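Long-range contacts in serine acetyltransferase (Bacteroides vulgatus ATCC 8482, PDB 3F1X), which probably transfers an acetyl group from acetyl-CoA to serine, the step that leads into cysteine synthesis: residues V258-N263 and A276-N281; N263-G268 and N281-E286. All blocks are in the same frame, centred on the assembly; numbering follows the deposited sequence.

Overall arrangement
Stacked turns of a left-handed parallel beta-helix, the fold of the hexapeptide-repeat acyltransferases, supply both contacts, whose centres lie about 9 Å apart. Along the chain the segments alternate: 258-263 runs into 263-268, and one turn later 276-281 runs into 281-286, so each contact pairs a segment with its counterpart in the following turn. Contact 1 belongs to the sheet containing strands 259-260 and 277-278, contact 2 to the neighbouring sheet with strands 265-267 and 283-284. N263 and N281 form the shared corner between these two sheets. Inward side chains, among them V278 and V284, meet inside the coil. The same two turns are thus joined on adjoining sides, while their outer corner serves assembly with other subunits.

Contact 1 of 2, residues V258-N263 and A276-N281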
loop_
_atom_site.group_PDB
_atom_site.type_symbol
_atom_site.label_atom_id
_atom_site.label_comp_id
_atom_site.label_asym_id
_atom_site.label_seq_id
_atom_site.Cartn_x
_atom_site.Cartn_y
_atom_site.Cartn_z
ATOM N N VAL A 258 33.335 23.328 -22.018
ATOM C CA VAL A 258 33.205 24.425 -21.076
ATOM C C VAL A 258 32.923 23.916 -19.662
ATOM O O VAL A 258 32.288 22.878 -19.482
ATOM C CB VAL A 258 32.074 25.382 -21.515
ATOM C CG1 VAL A 258 31.694 26.325 -20.391
ATOM C CG2 VAL A 258 32.524 26.178 -22.737
ATOM N N ILE A 259 33.423 24.641 -18.667
ATOM C CA ILE A 259 33.193 24.294 -17.272
ATOM C C ILE A 259 32.718 25.559 -16.566
ATOM O O ILE A 259 33.313 26.622 -16.729
ATOM C CB ILE A 259 34.485 23.813 -16.563
ATOM C CG1 ILE A 259 35.053 22.575 -17.255
ATOM C CG2 ILE A 259 34.179 23.484 -15.105
ATOM C CD1 ILE A 259 36.361 22.091 -16.640
ATOM N N VAL A 260 31.634 25.447 -15.803
ATOM C CA VAL A 260 31.107 26.582 -15.052
ATOM C C VAL A 260 31.048 26.151 -13.592
ATOM O O VAL A 260 30.311 25.226 -13.236
ATOM C CB VAL A 260 29.689 26.965 -15.498
ATOM C CG1 VAL A 260 29.283 28.265 -14.826
ATOM C CG2 VAL A 260 29.627 27.094 -17.021
ATOM N N TYR A 261 31.827 26.809 -12.743
ATOM C CA TYR A 261 31.851 26.444 -11.342
ATOM C C TYR A 261 30.696 26.972 -10.516
ATOM O O TYR A 261 29.879 27.767 -10.974
ATOM C CB TYR A 261 33.177 26.849 -10.708
ATOM C CG TYR A 261 34.306 25.968 -11.159
ATOM C CD1 TYR A 261 35.158 26.362 -12.179
ATOM C CD2 TYR A 261 34.498 24.715 -10.586
ATOM C CE1 TYR A 261 36.190 25.527 -12.626
ATOM C CE2 TYR A 261 35.522 23.871 -11.024
ATOM C CZ TYR A 261 36.367 24.288 -12.045
ATOM O OH TYR A 261 37.398 23.483 -12.470
ATOM N N SER A 262 30.671 26.509 -9.276
ATOM C CA SER A 262 29.641 26.807 -8.297
ATOM C C SER A 262 28.994 28.189 -8.249
ATOM O O SER A 262 29.671 29.214 -8.133
ATOM C CB SER A 262 30.173 26.456 -6.909
ATOM O OG SER A 262 29.128 26.531 -5.962
ATOM N N ASN A 263 27.663 28.177 -8.327
ATOM C CA ASN A 263 26.816 29.362 -8.250
ATOM C C ASN A 263 26.949 30.484 -9.279
ATOM O O ASN A 263 26.328 31.529 -9.114
ATOM C CB ASN A 263 26.907 29.966 -6.836
ATOM C CG ASN A 263 26.193 29.114 -5.796
ATOM O OD1 ASN A 263 25.143 28.563 -6.078
ATOM N ND2 ASN A 263 26.753 29.018 -4.592
ATOM N N ALA A 276 36.548 27.279 -22.482
ATOM C CA ALA A 276 36.625 28.335 -21.478
ATOM C C ALA A 276 36.173 27.846 -20.111
ATOM O O ALA A 276 35.440 26.855 -19.991
ATOM C CB ALA A 276 35.795 29.531 -21.892
ATOM N N THR A 277 36.623 28.553 -19.082
ATOM C CA THR A 277 36.282 28.228 -17.707
ATOM C C THR A 277 35.679 29.456 -17.027
ATOM O O THR A 277 36.247 30.552 -17.082
ATOM C CB THR A 277 37.529 27.782 -16.922
ATOM O OG1 THR A 277 38.040 26.569 -17.489
ATOM C CG2 THR A 277 37.188 27.543 -15.454
ATOM N N VAL A 278 34.518 29.267 -16.403
ATOM C CA VAL A 278 33.828 30.347 -15.705
ATOM C C VAL A 278 33.894 30.069 -14.213
ATOM O O VAL A 278 33.303 29.101 -13.720
ATOM C CB VAL A 278 32.335 30.450 -16.134
ATOM C CG1 VAL A 278 31.619 31.529 -15.315
ATOM C CG2 VAL A 278 32.234 30.779 -17.620
ATOM N N GLY A 279 34.625 30.919 -13.500
ATOM C CA GLY A 279 34.758 30.756 -12.065
ATOM C C GLY A 279 33.418 30.870 -11.359
ATOM O O GLY A 279 32.438 31.318 -11.946
ATOM N N GLY A 280 33.373 30.483 -10.089
ATOM C CA GLY A 280 32.118 30.555 -9.365
ATOM C C GLY A 280 31.772 31.904 -8.771
ATOM O O GLY A 280 32.603 32.815 -8.722
ATOM N N ASN A 281 30.523 32.032 -8.344
ATOM C CA ASN A 281 30.027 33.242 -7.691
ATOM C C ASN A 281 30.082 34.526 -8.502
ATOM O O ASN A 281 30.166 35.611 -7.931
ATOM C CB ASN A 281 30.777 33.451 -6.380
ATOM C CG ASN A 281 30.637 32.267 -5.447
ATOM O OD1 ASN A 281 29.574 32.043 -4.863
ATOM N ND2 ASN A 281 31.700 31.489 -5.320
#
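The Y261 ring reaches over to T277, whose CG2 meets CE1 of the ring at 3.6 Å and lies at the ring edge, near its plane. The two residues sit on successive turns of a left-handed parallel beta-helix, where strands 259-260 and 277-278 run in the same direction. One face of the ring takes I259 CG2 from two residues earlier in the chain, displaced from the ring centre, and the ring also stacks with that of Y226 on the preceding turn. An alanine in place of Y261 would probably leave T277 CG2 without its aromatic neighbour and open a gap beside I259 and Y226. On the inward side V260 and V278 run alongside one another in the same direction; V260 CG1, set anti to its backbone N (chi1 -172°), comes 4.0 Å from V278 CB. Between the strands, V278 N gives a hydrogen bond to I259 O at 2.9 Å, and Y261 N gives one of equal length to V278 O that is nearly straight (173°). At the corner, G280 CA lies 3.1 Å from S262 O, and a side chain built on G280 would collide with that oxygen. From a second subunit, T230 hydrogen-bonds S262 through their hydroxyls. Within the chain, S262 O also accepts from N281 N of the next turn, 3.0 Å away and more bent, with 143° at the hydrogen.

Contact 2 of 2, residues N263-G268 and N281-E286; sequences NATILG and NIWVTE
Two successive coils of the left-handed beta-helix meet here along one of its flat sides, with W283 of the later coil lying against T265 and L267 of the earlier one. The indole CG is anti to its backbone N (chi1 176°), and the six-membered ring extends back across to the earlier strand. L267 CD2 sits over one face of that ring, 3.7 Å from the ring centroid and only 6° off the normal, a CH-pi contact. Its other methyl, CD1, touches W283 CH2 at 3.6 Å. T265 CG2 comes up obliquely to the CE3-CZ3 side of the ring, 3.7 Å from CZ3. CG of L267 sits in the crowded position between backbone N and carbonyl carbon (chi1 69°), and from there both of its methyls meet the indole; CD2 also lies 3.5 Å from T285 CG2, the two side chains running alongside each other. Two residues of the adjoining strand thus supply aliphatic contacts to the ring. Parallel pairing holds the backbones in register: I282 O accepts from T265 N, T265 O accepts from V284 N at 2.7 Å, and V284 O accepts from L267 N at 3.1 Å. Facing inward, I266 CG1 approaches V284 CB at 4.3 Å. T265 OG1 turns to another chain, hydrogen-bonding N281 of a third subunit. Strand 230-232 flanks strand 265-267 on the side away from 283-284, bonding the backbone of I266 through T230 and G232, while V278 of strand 277-278 packs against A264 and V284 inside the coil.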
loop_
_atom_site.group_PDB
_atom_site.type_symbol
_atom_site.label_atom_id
_atom_site.label_comp_id
_atom_site.label_asym_id
_atom_site.label_seq_id
_atom_site.Cartn_x
_atom_site.Cartn_y
_atom_site.Cartn_z
ATOM N N ASN A 263 27.663 28.177 -8.327
ATOM C CA ASN A 263 26.816 29.362 -8.250
ATOM C C ASN A 263 26.949 30.484 -9.279
ATOM O O ASN A 263 26.328 31.529 -9.114
ATOM C CB ASN A 263 26.907 29.966 -6.836
ATOM C CG ASN A 263 26.193 29.114 -5.796
ATOM O OD1 ASN A 263 25.143 28.563 -6.078
ATOM N ND2 ASN A 263 26.753 29.018 -4.592
ATOM N N ALA A 264 27.725 30.280 -10.338
ATOM C CA ALA A 264 27.876 31.320 -11.352
ATOM C C ALA A 264 26.583 31.527 -12.131
ATOM O O ALA A 264 25.858 30.576 -12.413
ATOM C CB ALA A 264 29.006 30.975 -12.311
ATOM N N THR A 265 26.302 32.777 -12.479
ATOM C CA THR A 265 25.097 33.110 -13.228
ATOM C C THR A 265 25.470 33.624 -14.619
ATOM O O THR A 265 26.215 34.586 -14.748
ATOM C CB THR A 265 24.268 34.213 -12.519
ATOM O OG1 THR A 265 24.009 33.841 -11.160
ATOM C CG2 THR A 265 22.941 34.430 -13.249
ATOM N N ILE A 266 24.962 32.971 -15.657
ATOM C CA ILE A 266 25.228 33.397 -17.033
ATOM C C ILE A 266 23.886 33.786 -17.641
ATOM O O ILE A 266 22.984 32.959 -17.721
ATOM C CB ILE A 266 25.843 32.254 -17.866
ATOM C CG1 ILE A 266 27.116 31.740 -17.187
ATOM C CG2 ILE A 266 26.172 32.752 -19.262
ATOM C CD1 ILE A 266 27.675 30.468 -17.803
ATOM N N LEU A 267 23.734 35.035 -18.069
ATOM C CA LEU A 267 22.446 35.415 -18.630
ATOM C C LEU A 267 22.454 36.248 -19.901
ATOM O O LEU A 267 23.375 37.026 -20.154
ATOM C CB LEU A 267 21.601 36.142 -17.583
ATOM C CG LEU A 267 22.052 37.536 -17.153
ATOM C CD1 LEU A 267 20.888 38.250 -16.492
ATOM C CD2 LEU A 267 23.243 37.435 -16.214
ATOM N N GLY A 268 21.398 36.070 -20.689
ATOM C CA GLY A 268 21.235 36.813 -21.927
ATOM C C GLY A 268 21.870 36.189 -23.151
ATOM O O GLY A 268 22.092 34.978 -23.212
ATOM N N ASN A 281 30.523 32.032 -8.344
ATOM C CA ASN A 281 30.027 33.242 -7.691
ATOM C C ASN A 281 30.082 34.526 -8.502
ATOM O O ASN A 281 30.166 35.611 -7.931
ATOM C CB ASN A 281 30.777 33.451 -6.380
ATOM C CG ASN A 281 30.637 32.267 -5.447
ATOM O OD1 ASN A 281 29.574 32.043 -4.863
ATOM N ND2 ASN A 281 31.700 31.489 -5.320
ATOM N N ILE A 282 30.037 34.421 -9.824
ATOM C CA ILE A 282 30.073 35.621 -10.645
ATOM C C ILE A 282 28.872 35.782 -11.571
ATOM O O ILE A 282 28.315 34.810 -12.086
ATOM C CB ILE A 282 31.368 35.699 -11.486
ATOM C CG1 ILE A 282 31.526 34.454 -12.342
ATOM C CG2 ILE A 282 32.571 35.871 -10.576
ATOM C CD1 ILE A 282 32.687 34.554 -13.315
ATOM N N TRP A 283 28.493 37.037 -11.751
ATOM C CA TRP A 283 27.376 37.454 -12.587
ATOM C C TRP A 283 27.981 37.737 -13.956
ATOM O O TRP A 283 28.638 38.758 -14.148
ATOM C CB TRP A 283 26.773 38.712 -11.945
ATOM C CG TRP A 283 25.646 39.395 -12.665
ATOM C CD1 TRP A 283 25.721 40.570 -13.355
ATOM C CD2 TRP A 283 24.262 39.018 -12.660
ATOM N NE1 TRP A 283 24.469 40.954 -13.772
ATOM C CE2 TRP A 283 23.558 40.017 -13.365
ATOM C CE3 TRP A 283 23.552 37.931 -12.136
ATOM C CZ2 TRP A 283 22.173 39.969 -13.544
ATOM C CZ3 TRP A 283 22.167 37.881 -12.317
ATOM C CH2 TRP A 283 21.496 38.895 -13.019
ATOM N N VAL A 284 27.780 36.812 -14.893
ATOM C CA VAL A 284 28.336 36.933 -16.240
ATOM C C VAL A 284 27.308 37.422 -17.254
ATOM O O VAL A 284 26.323 36.738 -17.531
ATOM C CB VAL A 284 28.892 35.582 -16.721
ATOM C CG1 VAL A 284 29.609 35.749 -18.054
ATOM C CG2 VAL A 284 29.827 35.018 -15.675
ATOM N N THR A 285 27.548 38.604 -17.814
ATOM C CA THR A 285 26.622 39.180 -18.780
ATOM C C THR A 285 27.291 39.515 -20.113
ATOM O O THR A 285 26.676 40.115 -20.990
ATOM C CB THR A 285 25.965 40.460 -18.213
ATOM O OG1 THR A 285 26.957 41.488 -18.069
ATOM C CG2 THR A 285 25.341 40.177 -16.846
ATOM N N GLU A 286 28.546 39.108 -20.257
ATOM C CA GLU A 286 29.310 39.358 -21.475
ATOM C C GLU A 286 29.844 38.050 -22.047
ATOM O O GLU A 286 29.981 37.066 -21.324
ATOM C CB GLU A 286 30.496 40.275 -21.173
ATOM C CG GLU A 286 30.131 41.561 -20.478
ATOM C CD GLU A 286 29.297 42.454 -21.358
ATOM O OE1 GLU A 286 29.835 42.945 -22.374
ATOM O OE2 GLU A 286 28.107 42.664 -21.038
#